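Local atomic coordinates of tRNA nucleotidyl transferase-related protein (Thermotoga maritima, PDB entry 3H38), a protein that probably adds the CCA sequence to the 3' ends of tRNAs from CTP and ATP as a magnesium-dependent class II nucleotidyltransferase. Residues N134-K139 / G146-F151. Numbering follows the deposited sequence.
Sequences NAMAIK and GLLIDF
The antiparallel beta hairpin of strands 137-139 and 147-149, in the mixed sheet of the poly(A) polymerase-type head domain, is joined at Ala137 and Ile149, a hydrogen-bonded pair: Ala137 N donates to Ile149 O at 3.1 Å, and Ile149 N returns to Ala137 O at 2.7 Å, nearly straight at 175°. Strand 37-40 flanks 137-139, and strand 4-6 flanks 147-149. On one face, Lys139 CB meets Ile149 CD1 at 4.1 Å, while the extended lysine chain carries NZ away to a salt bridge with Asp144. On the other face, under helix 42-49, Ile138 and Leu148 cross obliquely, Ile138 CG1 lying 4.1 Å from Leu148 CD2. Next to the Ala137-Ile149 pair, Met136 and Asp150 run side by side, pointing the same way; CG of Asp150 is anti to its backbone N (chi1 173°), which swings the carboxylate alongside the methionine, with OD2 3.4 Å from Met136 CG. The carboxylate also accepts from the backbone N-H groups of Gly154 and Tyr155, so an alanine in place of Asp150 would probably leave those two amides without their acceptor and the methionine without the carboxylate packed along its CG and SD. Nearby, Asn134, an ATP-binding residue, is held by Arg45 and Asp130, themselves nucleotide-binding. One water accepts from Phe151 N at 2.7 Å and donates to Ile149 O over a long 3.3 Å.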
loop_
_atom_site.group_PDB
_atom_site.type_symbol
_atom_site.label_atom_id
_atom_site.label_comp_id
_atom_site.label_asym_id
_atom_site.label_seq_id
_atom_site.Cartn_x
_atom_site.Cartn_y
_atom_site.Cartn_z
ATOM N N ASN A 134 -12.944 1.961 -14.827
ATOM C CA ASN A 134 -11.542 2.086 -15.244
ATOM C C ASN A 134 -11.286 1.799 -16.742
ATOM O O ASN A 134 -10.123 1.850 -17.190
ATOM C CB ASN A 134 -10.641 1.195 -14.371
ATOM C CG ASN A 134 -10.715 1.560 -12.893
ATOM O OD1 ASN A 134 -11.026 2.698 -12.539
ATOM N ND2 ASN A 134 -10.428 0.604 -12.033
ATOM N N ALA A 135 -12.360 1.530 -17.501
ATOM C CA ALA A 135 -12.254 0.939 -18.848
ATOM C C ALA A 135 -12.735 1.900 -19.942
ATOM O O ALA A 135 -13.388 1.514 -20.903
ATOM C CB ALA A 135 -13.044 -0.346 -18.905
ATOM N N MET A 136 -12.434 3.169 -19.756
ATOM C CA MET A 136 -12.981 4.191 -20.613
ATOM C C MET A 136 -11.853 4.959 -21.259
ATOM O O MET A 136 -10.732 5.049 -20.739
ATOM C CB MET A 136 -13.919 5.119 -19.844
ATOM C CG MET A 136 -15.277 4.486 -19.573
ATOM S SD MET A 136 -16.436 5.631 -18.791
ATOM C CE MET A 136 -15.756 5.745 -17.120
ATOM N N ALA A 137 -12.146 5.473 -22.432
ATOM C CA ALA A 137 -11.130 6.169 -23.182
ATOM C C ALA A 137 -11.705 7.459 -23.764
ATOM O O ALA A 137 -12.941 7.651 -23.851
ATOM C CB ALA A 137 -10.548 5.236 -24.277
ATOM N N ILE A 138 -10.801 8.368 -24.090
ATOM C CA ILE A 138 -11.162 9.577 -24.799
ATOM C C ILE A 138 -10.176 9.717 -25.935
ATOM O O ILE A 138 -8.956 9.658 -25.741
ATOM C CB ILE A 138 -11.086 10.846 -23.926
ATOM C CG1 ILE A 138 -12.130 10.807 -22.799
ATOM C CG2 ILE A 138 -11.298 12.100 -24.813
ATOM C CD1 ILE A 138 -11.843 11.785 -21.653
ATOM N N LYS A 139 -10.717 9.899 -27.120
ATOM C CA LYS A 139 -9.910 9.915 -28.317
ATOM C C LYS A 139 -9.317 11.290 -28.511
ATOM O O LYS A 139 -10.027 12.288 -28.412
ATOM C CB LYS A 139 -10.771 9.519 -29.515
ATOM C CG LYS A 139 -10.011 9.438 -30.802
ATOM C CD LYS A 139 -10.835 8.694 -31.829
ATOM C CE LYS A 139 -9.976 8.359 -33.070
ATOM N NZ LYS A 139 -10.871 8.025 -34.189
ATOM N N GLY A 146 -11.982 14.658 -27.759
ATOM C CA GLY A 146 -12.951 14.784 -26.682
ATOM C C GLY A 146 -14.102 13.791 -26.731
ATOM O O GLY A 146 -15.118 13.966 -26.043
ATOM N N LEU A 147 -13.942 12.752 -27.546
ATOM C CA LEU A 147 -14.936 11.687 -27.659
ATOM C C LEU A 147 -14.766 10.648 -26.556
ATOM O O LEU A 147 -13.743 9.976 -26.478
ATOM C CB LEU A 147 -14.850 10.979 -29.029
ATOM C CG LEU A 147 -16.031 10.018 -29.263
ATOM C CD1 LEU A 147 -17.381 10.727 -29.155
ATOM C CD2 LEU A 147 -15.931 9.304 -30.594
ATOM N N LEU A 148 -15.776 10.515 -25.705
ATOM C CA LEU A 148 -15.745 9.506 -24.670
ATOM C C LEU A 148 -16.104 8.215 -25.392
ATOM O O LEU A 148 -17.131 8.126 -26.104
ATOM C CB LEU A 148 -16.772 9.798 -23.567
ATOM C CG LEU A 148 -16.549 9.437 -22.080
ATOM C CD1 LEU A 148 -17.842 8.923 -21.463
ATOM C CD2 LEU A 148 -15.394 8.477 -21.788
ATOM N N ILE A 149 -15.241 7.220 -25.240
ATOM C CA ILE A 149 -15.560 5.902 -25.738
ATOM C C ILE A 149 -15.775 5.017 -24.541
ATOM O O ILE A 149 -14.842 4.743 -23.772
ATOM C CB ILE A 149 -14.465 5.332 -26.607
ATOM C CG1 ILE A 149 -14.360 6.137 -27.908
ATOM C CG2 ILE A 149 -14.765 3.869 -26.896
ATOM C CD1 ILE A 149 -12.965 6.259 -28.378
ATOM N N ASP A 150 -17.027 4.624 -24.362
ATOM C CA ASP A 150 -17.428 3.885 -23.180
ATOM C C ASP A 150 -18.279 2.672 -23.561
ATOM O O ASP A 150 -19.499 2.746 -23.694
ATOM C CB ASP A 150 -18.146 4.804 -22.200
ATOM C CG ASP A 150 -18.732 4.057 -21.028
ATOM O OD1 ASP A 150 -19.808 4.460 -20.577
ATOM O OD2 ASP A 150 -18.141 3.054 -20.576
ATOM N N PHE A 151 -17.604 1.550 -23.749
ATOM C CA PHE A 151 -18.249 0.380 -24.308
ATOM C C PHE A 151 -19.057 -0.296 -23.224
ATOM O O PHE A 151 -20.016 -1.008 -23.524
ATOM C CB PHE A 151 -17.196 -0.602 -24.888
ATOM C CG PHE A 151 -16.465 -0.079 -26.103
ATOM C CD1 PHE A 151 -17.114 -0.004 -27.343
ATOM C CD2 PHE A 151 -15.134 0.335 -26.018
ATOM C CE1 PHE A 151 -16.456 0.486 -28.495
ATOM C CE2 PHE A 151 -14.473 0.816 -27.165
ATOM C CZ PHE A 151 -15.144 0.893 -28.415
HETATM O O HOH W 1 -15.187 1.680 -22.600
#